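Local coordinates for uncharacterized protein (PDB 4ZKQ) that is a viral chemokine-binding protein that probably acts as a decoy receptor, intercepting chemokines of its rodent host, at residues L221-T229 / M273-T282; Y323-P331 / R341-L352. One frame throughout, in Å; residues are numbered along the deposited sequence.

From the N terminus, the chain first reaches contact 1, where the hairpin made by the end of strand 206-223 and the start of strand 226-231 is met, after 43 intervening residues, by the irregular loop ahead of strand 285-286. Contact 2 opens only after that loop has closed: strand 324-330 pairs with strand 341-342, closing the nine-residue loop 332-340, and the chain then runs on into strand 350-355. The two contacts are thus in series, neither nested nor crossed. Each is locked by a disulfide. Their centres lie about 24 Å apart and both reach the same large mixed sheet, contact 1 fastening a loop to its hairpin and contact 2 joining it to the four-stranded sheet that contains 350-355.

Contact 1: L221-T229 / M273-T282; sequences LYCGERLMT and MEYSECEEVT
A chi1 of 53° tucks SG of Cys223 between its own backbone N and carbonyl carbon, and one of -61° sets SG of Cys278 beside its own N. The sulfurs Cys223 SG and Cys278 SG therefore meet at 2.0 Å, in a disulfide with chi3 of -97°. Met228 SD lies 3.8 Å from Cys278 SG. A classic beta bulge sets Met228 and Thr229 together across from Leu221, and Met228 CA sits over the centre of the Tyr275 ring, 3.6 Å from its centroid, as a CH-pi contact. Further out, Met228 CG meets Tyr275 CD1 at 3.7 Å. Extended from CG to NE, Arg226 passes Glu277, whose carbonyl O lies over one guanidinium face. Arg226 NH2 then makes a long salt bridge of 3.9 Å to Glu279 OE2, the two planar groups almost perpendicular. At the type II' turn, Thr282 CG2 presses on Gly224 CA at 3.4 Å, while Thr282 OG1 is hydrogen-bonded to Tyr395 N. A water accepts from Glu279 N and donates to Cys223 O. Covalent sulfur, a ring face and a bridging water hold this irregular loop to the hairpin, with charge pairing only a loose addition between the exposed side chains of Arg226 and Glu279.

Contact 2: Y323-P331 / R341-L352; sequences YESCAFVIP and RRIMSKCYPFRL
Phe328 reaches from strand 324-330 into the angle between Arg342 and Leu352. Phe328 CB lies 3.7 Å from Arg341 O. With CG anti to the carbonyl carbon (chi1 -52°), the ring runs alongside Arg342: Phe328 CD2 meets Arg342 CA at 3.6 Å, and Phe328 CE2 meets Arg342 CG at 3.7 Å. On the other rim, Phe328 CD1 touches Leu352 CD2 at 4.1 Å, and Leu352 CB sits over a ring face, offset toward the rim. CZ, at the tip, approaches Cys347 SG obliquely and has Phe350 O near the ring plane. Cys347 SG is bonded to Cys326 SG at 2.0 Å, with chi3 of 91°, and Cys326 SG in turn lies at the edge of the Phe350 ring, a sulfur-aromatic contact.

The backbone zips up beside this core. Arg341 N donates to Val329 O at 2.7 Å and Arg341 O accepts from Val329 N; Ile343 N donates to Ala327 O. Beyond them a water accepts from both Ala327 N and Met344 N, linking strand 324-330 to the chain just past 341-342. Arg341 bends back so that Pro331 CG lies over its guanidinium face, 3.5 Å from Arg341 NH1, while the carbonyls of Arg335, Arg336 and Val339 hold its terminal nitrogens.

Strand 350-352 crosses 324-330 at 19°, its axis 8.6 Å away, and belongs to another sheet. Phe350 and Leu352 also touch strands 308-315, 378-384 and 360-366. The Cys326-Cys347 disulfide ties strand 324-330 to the loop that leads into 350-352. The arrangement is consistent with a beta sandwich, a hairpin whose outgoing chain passes to the facing sheet.

Contact 1: L221-T229 / M273-T282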
loop_
_atom_site.group_PDB
_atom_site.type_symbol
_atom_site.label_atom_id
_atom_site.label_comp_id
_atom_site.label_asym_id
_atom_site.label_seq_id
_atom_site.Cartn_x
_atom_site.Cartn_y
_atom_site.Cartn_z
ATOM N N LEU A 221 -8.544 10.992 11.012
ATOM C CA LEU A 221 -8.249 11.861 9.886
ATOM C C LEU A 221 -8.611 13.287 10.254
ATOM O O LEU A 221 -9.708 13.546 10.753
ATOM C CB LEU A 221 -9.016 11.419 8.641
ATOM C CG LEU A 221 -8.831 12.305 7.410
ATOM C CD1 LEU A 221 -7.369 12.373 6.983
ATOM C CD2 LEU A 221 -9.701 11.804 6.273
ATOM N N TYR A 222 -7.673 14.195 10.016
ATOM C CA TYR A 222 -7.841 15.605 10.338
ATOM C C TYR A 222 -7.659 16.490 9.119
ATOM O O TYR A 222 -6.986 16.119 8.158
ATOM C CB TYR A 222 -6.826 16.058 11.382
ATOM C CG TYR A 222 -6.796 15.294 12.679
ATOM C CD1 TYR A 222 -6.165 14.060 12.768
ATOM C CD2 TYR A 222 -7.347 15.836 13.833
ATOM C CE1 TYR A 222 -6.115 13.372 13.965
ATOM C CE2 TYR A 222 -7.302 15.158 15.030
ATOM C CZ TYR A 222 -6.682 13.929 15.092
ATOM O OH TYR A 222 -6.640 13.252 16.288
ATOM N N CYS A 223 -8.249 17.677 9.178
ATOM C CA CYS A 223 -7.871 18.767 8.291
ATOM C C CYS A 223 -7.358 19.843 9.226
ATOM O O CYS A 223 -8.121 20.442 9.987
ATOM C CB CYS A 223 -9.039 19.252 7.422
ATOM S SG CYS A 223 -10.529 19.700 8.338
ATOM N N GLY A 224 -6.048 20.046 9.205
ATOM C CA GLY A 224 -5.405 20.854 10.217
ATOM C C GLY A 224 -5.568 20.161 11.555
ATOM O O GLY A 224 -4.993 19.093 11.785
ATOM N N GLU A 225 -6.374 20.761 12.424
ATOM C CA GLU A 225 -6.625 20.224 13.755
ATOM C C GLU A 225 -8.123 19.986 13.999
ATOM O O GLU A 225 -8.548 19.760 15.131
ATOM C CB GLU A 225 -6.036 21.167 14.815
ATOM C CG GLU A 225 -4.498 21.225 14.794
ATOM C CD GLU A 225 -3.912 22.219 15.787
ATOM O OE1 GLU A 225 -3.814 23.417 15.445
ATOM O OE2 GLU A 225 -3.537 21.803 16.905
ATOM N N ARG A 226 -8.921 20.034 12.935
ATOM C CA ARG A 226 -10.313 19.599 13.016
ATOM C C ARG A 226 -10.386 18.121 12.660
ATOM O O ARG A 226 -9.930 17.718 11.593
ATOM C CB ARG A 226 -11.215 20.398 12.077
ATOM C CG ARG A 226 -11.294 21.881 12.370
ATOM C CD ARG A 226 -12.403 22.496 11.547
ATOM N NE ARG A 226 -12.288 23.947 11.438
ATOM C CZ ARG A 226 -13.094 24.827 12.028
ATOM N NH1 ARG A 226 -14.105 24.426 12.794
ATOM N NH2 ARG A 226 -12.887 26.124 11.846
ATOM N N LEU A 227 -10.960 17.322 13.553
ATOM C CA LEU A 227 -11.108 15.890 13.327
ATOM C C LEU A 227 -12.254 15.616 12.364
ATOM O O LEU A 227 -13.397 15.986 12.625
ATOM C CB LEU A 227 -11.347 15.166 14.647
ATOM C CG LEU A 227 -11.578 13.655 14.564
ATOM C CD1 LEU A 227 -10.306 12.928 14.137
ATOM C CD2 LEU A 227 -12.070 13.138 15.899
ATOM N N MET A 228 -11.933 14.977 11.245
ATOM C CA MET A 228 -12.916 14.677 10.211
ATOM C C MET A 228 -13.576 13.317 10.444
ATOM O O MET A 228 -14.798 13.193 10.375
ATOM C CB MET A 228 -12.252 14.715 8.836
ATOM C CG MET A 228 -11.516 16.022 8.552
ATOM S SD MET A 228 -10.510 15.962 7.054
ATOM C CE MET A 228 -11.783 15.703 5.836
ATOM N N THR A 229 -12.769 12.300 10.728
ATOM C CA THR A 229 -13.299 10.965 10.970
ATOM C C THR A 229 -12.299 10.108 11.736
ATOM O O THR A 229 -11.128 10.468 11.869
ATOM C CB THR A 229 -13.669 10.261 9.654
ATOM O OG1 THR A 229 -14.236 8.976 9.939
ATOM C CG2 THR A 229 -12.444 10.089 8.763
ATOM N N MET A 273 -18.378 15.441 0.025
ATOM C CA MET A 273 -17.602 15.584 1.244
ATOM C C MET A 273 -18.556 15.605 2.430
ATOM O O MET A 273 -19.192 16.624 2.702
ATOM C CB MET A 273 -16.755 16.857 1.203
ATOM C CG MET A 273 -15.809 17.025 2.378
ATOM S SD MET A 273 -14.612 15.685 2.526
ATOM C CE MET A 273 -13.230 16.566 3.245
ATOM N N GLU A 274 -18.672 14.477 3.123
ATOM C CA GLU A 274 -19.600 14.383 4.244
ATOM C C GLU A 274 -19.175 15.339 5.347
ATOM O O GLU A 274 -20.015 15.925 6.030
ATOM C CB GLU A 274 -19.678 12.950 4.784
ATOM C CG GLU A 274 -20.670 12.768 5.936
ATOM C CD GLU A 274 -22.046 13.352 5.643
ATOM O OE1 GLU A 274 -22.478 13.325 4.469
ATOM O OE2 GLU A 274 -22.698 13.844 6.591
ATOM N N TYR A 275 -17.865 15.493 5.510
ATOM C CA TYR A 275 -17.321 16.414 6.498
ATOM C C TYR A 275 -16.896 17.717 5.827
ATOM O O TYR A 275 -15.812 17.809 5.248
ATOM C CB TYR A 275 -16.141 15.782 7.230
ATOM C CG TYR A 275 -15.745 16.550 8.467
ATOM C CD1 TYR A 275 -14.852 17.612 8.394
ATOM C CD2 TYR A 275 -16.280 16.225 9.706
ATOM C CE1 TYR A 275 -14.493 18.320 9.524
ATOM C CE2 TYR A 275 -15.929 16.928 10.844
ATOM C CZ TYR A 275 -15.036 17.975 10.747
ATOM O OH TYR A 275 -14.684 18.678 11.878
ATOM N N SER A 276 -17.765 18.721 5.913
ATOM C CA SER A 276 -17.572 19.989 5.214
ATOM C C SER A 276 -17.157 21.110 6.160
ATOM O O SER A 276 -17.319 22.288 5.838
ATOM C CB SER A 276 -18.859 20.385 4.485
ATOM O OG SER A 276 -19.231 19.402 3.533
ATOM N N GLU A 277 -16.618 20.746 7.319
ATOM C CA GLU A 277 -16.294 21.735 8.342
ATOM C C GLU A 277 -14.828 22.183 8.316
ATOM O O GLU A 277 -14.404 22.952 9.178
ATOM C CB GLU A 277 -16.649 21.184 9.723
ATOM C CG GLU A 277 -18.150 21.072 9.960
ATOM C CD GLU A 277 -18.495 20.751 11.399
ATOM O OE1 GLU A 277 -17.940 19.774 11.942
ATOM O OE2 GLU A 277 -19.319 21.481 11.990
ATOM N N CYS A 278 -14.067 21.724 7.324
ATOM C CA CYS A 278 -12.681 22.163 7.151
ATOM C C CYS A 278 -12.633 23.573 6.589
ATOM O O CYS A 278 -13.445 23.932 5.740
ATOM C CB CYS A 278 -11.914 21.233 6.208
ATOM S SG CYS A 278 -11.789 19.504 6.751
ATOM N N GLU A 279 -11.670 24.369 7.039
ATOM C CA GLU A 279 -11.425 25.654 6.409
ATOM C C GLU A 279 -10.833 25.410 5.024
ATOM O O GLU A 279 -10.102 24.441 4.820
ATOM C CB GLU A 279 -10.490 26.512 7.262
ATOM C CG GLU A 279 -11.015 26.796 8.652
ATOM C CD GLU A 279 -10.163 27.807 9.391
ATOM O OE1 GLU A 279 -10.096 28.975 8.943
ATOM O OE2 GLU A 279 -9.552 27.430 10.413
ATOM N N GLU A 280 -11.159 26.277 4.068
ATOM C CA GLU A 280 -10.699 26.106 2.696
ATOM C C GLU A 280 -9.194 26.289 2.596
ATOM O O GLU A 280 -8.560 25.815 1.655
ATOM C CB GLU A 280 -11.416 27.091 1.768
ATOM C CG GLU A 280 -12.896 26.797 1.591
ATOM C CD GLU A 280 -13.160 25.521 0.816
ATOM O OE1 GLU A 280 -12.348 25.175 -0.072
ATOM O OE2 GLU A 280 -14.181 24.860 1.097
ATOM N N VAL A 281 -8.631 26.992 3.571
ATOM C CA VAL A 281 -7.191 27.120 3.696
ATOM C C VAL A 281 -6.844 26.756 5.117
ATOM O O VAL A 281 -7.389 27.321 6.064
ATOM C CB VAL A 281 -6.704 28.529 3.364
ATOM C CG1 VAL A 281 -5.191 28.622 3.525
ATOM C CG2 VAL A 281 -7.105 28.874 1.960
ATOM N N THR A 282 -5.957 25.786 5.271
ATOM C CA THR A 282 -5.677 25.261 6.591
ATOM C C THR A 282 -4.809 26.269 7.340
ATOM O O THR A 282 -3.846 26.785 6.778
ATOM C CB THR A 282 -4.986 23.896 6.509
ATOM O OG1 THR A 282 -5.717 23.048 5.611
ATOM C CG2 THR A 282 -4.923 23.249 7.880
HETATM O O HOH W 1 -9.639 22.806 8.730
#

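Contact 2: Y323-P331 / R341-L352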
loop_
_atom_site.group_PDB
_atom_site.type_symbol
_atom_site.label_atom_id
_atom_site.label_comp_id
_atom_site.label_asym_id
_atom_site.label_seq_id
_atom_site.Cartn_x
_atom_site.Cartn_y
_atom_site.Cartn_z
ATOM N N TYR A 323 3.558 14.707 -8.351
ATOM C CA TYR A 323 3.484 14.491 -6.911
ATOM C C TYR A 323 4.855 14.581 -6.265
ATOM O O TYR A 323 5.827 14.037 -6.780
ATOM C CB TYR A 323 2.853 13.126 -6.607
ATOM C CG TYR A 323 1.394 13.041 -6.991
ATOM C CD1 TYR A 323 0.402 13.458 -6.117
ATOM C CD2 TYR A 323 1.009 12.553 -8.231
ATOM C CE1 TYR A 323 -0.933 13.390 -6.466
ATOM C CE2 TYR A 323 -0.322 12.479 -8.589
ATOM C CZ TYR A 323 -1.289 12.900 -7.703
ATOM O OH TYR A 323 -2.615 12.828 -8.054
ATOM N N GLU A 324 4.920 15.285 -5.139
ATOM C CA GLU A 324 6.110 15.302 -4.294
ATOM C C GLU A 324 5.825 14.389 -3.111
ATOM O O GLU A 324 4.748 14.467 -2.533
ATOM C CB GLU A 324 6.435 16.718 -3.806
ATOM C CG GLU A 324 6.504 17.788 -4.888
ATOM C CD GLU A 324 7.846 17.848 -5.597
ATOM O OE1 GLU A 324 8.813 17.206 -5.135
ATOM O OE2 GLU A 324 7.931 18.551 -6.624
ATOM N N SER A 325 6.772 13.523 -2.757
ATOM C CA SER A 325 6.576 12.605 -1.638
ATOM C C SER A 325 7.883 12.301 -0.911
ATOM O O SER A 325 8.927 12.130 -1.536
ATOM C CB SER A 325 5.949 11.296 -2.126
ATOM O OG SER A 325 5.645 10.445 -1.036
ATOM N N CYS A 326 7.800 12.245 0.412
ATOM C CA CYS A 326 8.917 11.877 1.266
ATOM C C CYS A 326 8.391 10.976 2.371
ATOM O O CYS A 326 7.191 10.981 2.661
ATOM C CB CYS A 326 9.590 13.118 1.862
ATOM S SG CYS A 326 10.038 14.354 0.625
ATOM N N ALA A 327 9.282 10.205 2.985
ATOM C CA ALA A 327 8.902 9.380 4.124
ATOM C C ALA A 327 10.021 9.364 5.154
ATOM O O ALA A 327 11.188 9.512 4.803
ATOM C CB ALA A 327 8.557 7.974 3.673
ATOM N N PHE A 328 9.642 9.208 6.419
ATOM C CA PHE A 328 10.577 9.243 7.535
ATOM C C PHE A 328 10.283 8.116 8.497
ATOM O O PHE A 328 9.121 7.860 8.808
ATOM C CB PHE A 328 10.491 10.573 8.284
ATOM C CG PHE A 328 10.615 11.762 7.404
ATOM C CD1 PHE A 328 9.501 12.278 6.764
ATOM C CD2 PHE A 328 11.844 12.366 7.207
ATOM C CE1 PHE A 328 9.610 13.375 5.944
ATOM C CE2 PHE A 328 11.957 13.465 6.392
ATOM C CZ PHE A 328 10.837 13.972 5.759
ATOM N N VAL A 329 11.333 7.444 8.959
ATOM C CA VAL A 329 11.207 6.478 10.044
ATOM C C VAL A 329 11.617 7.150 11.345
ATOM O O VAL A 329 12.680 7.763 11.421
ATOM C CB VAL A 329 12.080 5.226 9.829
ATOM C CG1 VAL A 329 11.665 4.126 10.802
ATOM C CG2 VAL A 329 11.976 4.734 8.406
ATOM N N ILE A 330 10.776 7.028 12.364
ATOM C CA ILE A 330 11.012 7.690 13.637
ATOM C C ILE A 330 11.027 6.655 14.748
ATOM O O ILE A 330 9.974 6.273 15.260
ATOM C CB ILE A 330 9.942 8.755 13.949
ATOM C CG1 ILE A 330 9.680 9.638 12.724
ATOM C CG2 ILE A 330 10.380 9.590 15.146
ATOM C CD1 ILE A 330 8.569 10.644 12.915
ATOM N N PRO A 331 12.224 6.176 15.115
ATOM C CA PRO A 331 12.278 5.211 16.216
ATOM C C PRO A 331 11.872 5.867 17.528
ATOM O O PRO A 331 12.003 7.088 17.656
ATOM C CB PRO A 331 13.746 4.780 16.235
ATOM C CG PRO A 331 14.479 5.944 15.688
ATOM C CD PRO A 331 13.570 6.563 14.658
ATOM N N ARG A 341 14.297 9.805 10.572
ATOM C CA ARG A 341 15.262 9.369 9.571
ATOM C C ARG A 341 14.613 9.412 8.198
ATOM O O ARG A 341 13.675 8.670 7.935
ATOM C CB ARG A 341 15.746 7.941 9.849
ATOM C CG ARG A 341 15.911 7.555 11.323
ATOM C CD ARG A 341 17.200 8.072 11.877
ATOM N NE ARG A 341 17.746 7.182 12.902
ATOM C CZ ARG A 341 17.581 7.322 14.215
ATOM N NH1 ARG A 341 16.859 8.314 14.720
ATOM N NH2 ARG A 341 18.147 6.453 15.037
ATOM N N ARG A 342 15.119 10.269 7.323
ATOM C CA ARG A 342 14.624 10.358 5.960
ATOM C C ARG A 342 14.939 9.073 5.208
ATOM O O ARG A 342 16.038 8.527 5.330
ATOM C CB ARG A 342 15.253 11.558 5.265
ATOM C CG ARG A 342 14.481 12.093 4.079
ATOM C CD ARG A 342 15.191 13.310 3.494
ATOM N NE ARG A 342 15.449 14.334 4.507
ATOM C CZ ARG A 342 16.173 15.430 4.305
ATOM N NH1 ARG A 342 16.727 15.663 3.121
ATOM N NH2 ARG A 342 16.346 16.298 5.293
ATOM N N ILE A 343 13.977 8.578 4.437
ATOM C CA ILE A 343 14.166 7.301 3.762
ATOM C C ILE A 343 14.931 7.474 2.452
ATOM O O ILE A 343 15.865 6.713 2.168
ATOM C CB ILE A 343 12.824 6.597 3.520
ATOM C CG1 ILE A 343 12.302 6.060 4.854
ATOM C CG2 ILE A 343 13.000 5.456 2.533
ATOM C CD1 ILE A 343 10.980 5.330 4.785
ATOM N N MET A 344 14.567 8.470 1.652
ATOM C CA MET A 344 15.394 8.736 0.474
ATOM C C MET A 344 16.416 9.826 0.746
ATOM O O MET A 344 16.375 10.481 1.788
ATOM C CB MET A 344 14.548 9.104 -0.732
ATOM C CG MET A 344 13.955 7.891 -1.432
ATOM S SD MET A 344 13.246 8.220 -3.063
ATOM C CE MET A 344 13.304 6.572 -3.781
ATOM N N SER A 345 17.330 10.014 -0.201
ATOM C CA SER A 345 18.477 10.907 -0.019
ATOM C C SER A 345 18.064 12.313 0.425
ATOM O O SER A 345 18.574 12.831 1.419
ATOM C CB SER A 345 19.290 10.989 -1.317
ATOM O OG SER A 345 20.337 11.928 -1.203
ATOM N N LYS A 346 17.134 12.917 -0.308
ATOM C CA LYS A 346 16.771 14.308 -0.064
ATOM C C LYS A 346 15.261 14.533 -0.121
ATOM O O LYS A 346 14.580 13.967 -0.976
ATOM C CB LYS A 346 17.468 15.203 -1.086
ATOM C CG LYS A 346 17.022 14.938 -2.517
ATOM C CD LYS A 346 17.832 15.740 -3.518
ATOM C CE LYS A 346 17.381 15.455 -4.941
ATOM N NZ LYS A 346 15.942 15.782 -5.153
ATOM N N CYS A 347 14.743 15.362 0.781
ATOM C CA CYS A 347 13.343 15.770 0.729
ATOM C C CYS A 347 13.270 17.284 0.737
ATOM O O CYS A 347 13.289 17.917 1.791
ATOM C CB CYS A 347 12.545 15.199 1.900
ATOM S SG CYS A 347 10.812 15.722 1.908
ATOM N N TYR A 348 13.181 17.865 -0.451
ATOM C CA TYR A 348 13.211 19.312 -0.580
ATOM C C TYR A 348 11.920 19.996 -0.123
ATOM O O TYR A 348 11.979 21.021 0.555
ATOM C CB TYR A 348 13.521 19.693 -2.029
ATOM C CG TYR A 348 14.964 19.453 -2.428
ATOM C CD1 TYR A 348 16.009 19.795 -1.578
ATOM C CD2 TYR A 348 15.280 18.879 -3.652
ATOM C CE1 TYR A 348 17.324 19.578 -1.935
ATOM C CE2 TYR A 348 16.593 18.659 -4.018
ATOM C CZ TYR A 348 17.611 19.010 -3.155
ATOM O OH TYR A 348 18.922 18.792 -3.513
ATOM N N PRO A 349 10.749 19.435 -0.480
ATOM C CA PRO A 349 9.498 20.129 -0.140
ATOM C C PRO A 349 9.134 20.125 1.344
ATOM O O PRO A 349 8.468 21.058 1.794
ATOM C CB PRO A 349 8.436 19.352 -0.931
ATOM C CG PRO A 349 9.173 18.532 -1.913
ATOM C CD PRO A 349 10.498 18.240 -1.301
ATOM N N PHE A 350 9.552 19.106 2.091
ATOM C CA PHE A 350 9.042 18.924 3.449
ATOM C C PHE A 350 10.121 18.749 4.501
ATOM O O PHE A 350 11.152 18.122 4.258
ATOM C CB PHE A 350 8.117 17.710 3.494
ATOM C CG PHE A 350 7.061 17.709 2.421
ATOM C CD1 PHE A 350 6.027 18.625 2.450
ATOM C CD2 PHE A 350 7.093 16.776 1.400
ATOM C CE1 PHE A 350 5.046 18.618 1.472
ATOM C CE2 PHE A 350 6.118 16.763 0.418
ATOM C CZ PHE A 350 5.090 17.686 0.456
ATOM N N ARG A 351 9.855 19.302 5.679
ATOM C CA ARG A 351 10.658 19.032 6.860
ATOM C C ARG A 351 9.729 18.649 7.990
ATOM O O ARG A 351 8.707 19.294 8.223
ATOM C CB ARG A 351 11.511 20.240 7.261
ATOM C CG ARG A 351 12.421 19.971 8.462
ATOM C CD ARG A 351 13.104 21.235 8.987
ATOM N NE ARG A 351 13.805 21.974 7.935
ATOM C CZ ARG A 351 13.387 23.120 7.399
ATOM N NH1 ARG A 351 12.262 23.698 7.808
ATOM N NH2 ARG A 351 14.106 23.698 6.446
ATOM N N LEU A 352 10.092 17.583 8.690
ATOM C CA LEU A 352 9.289 17.076 9.782
ATOM C C LEU A 352 10.151 17.024 11.032
ATOM O O LEU A 352 11.255 16.484 11.012
ATOM C CB LEU A 352 8.737 15.694 9.432
ATOM C CG LEU A 352 7.695 15.085 10.362
ATOM C CD1 LEU A 352 6.398 15.855 10.274
ATOM C CD2 LEU A 352 7.467 13.625 9.998
HETATM O O HOH W 2 11.692 12.465 -1.770
HETATM O O HOH W 3 11.752 9.897 1.517
#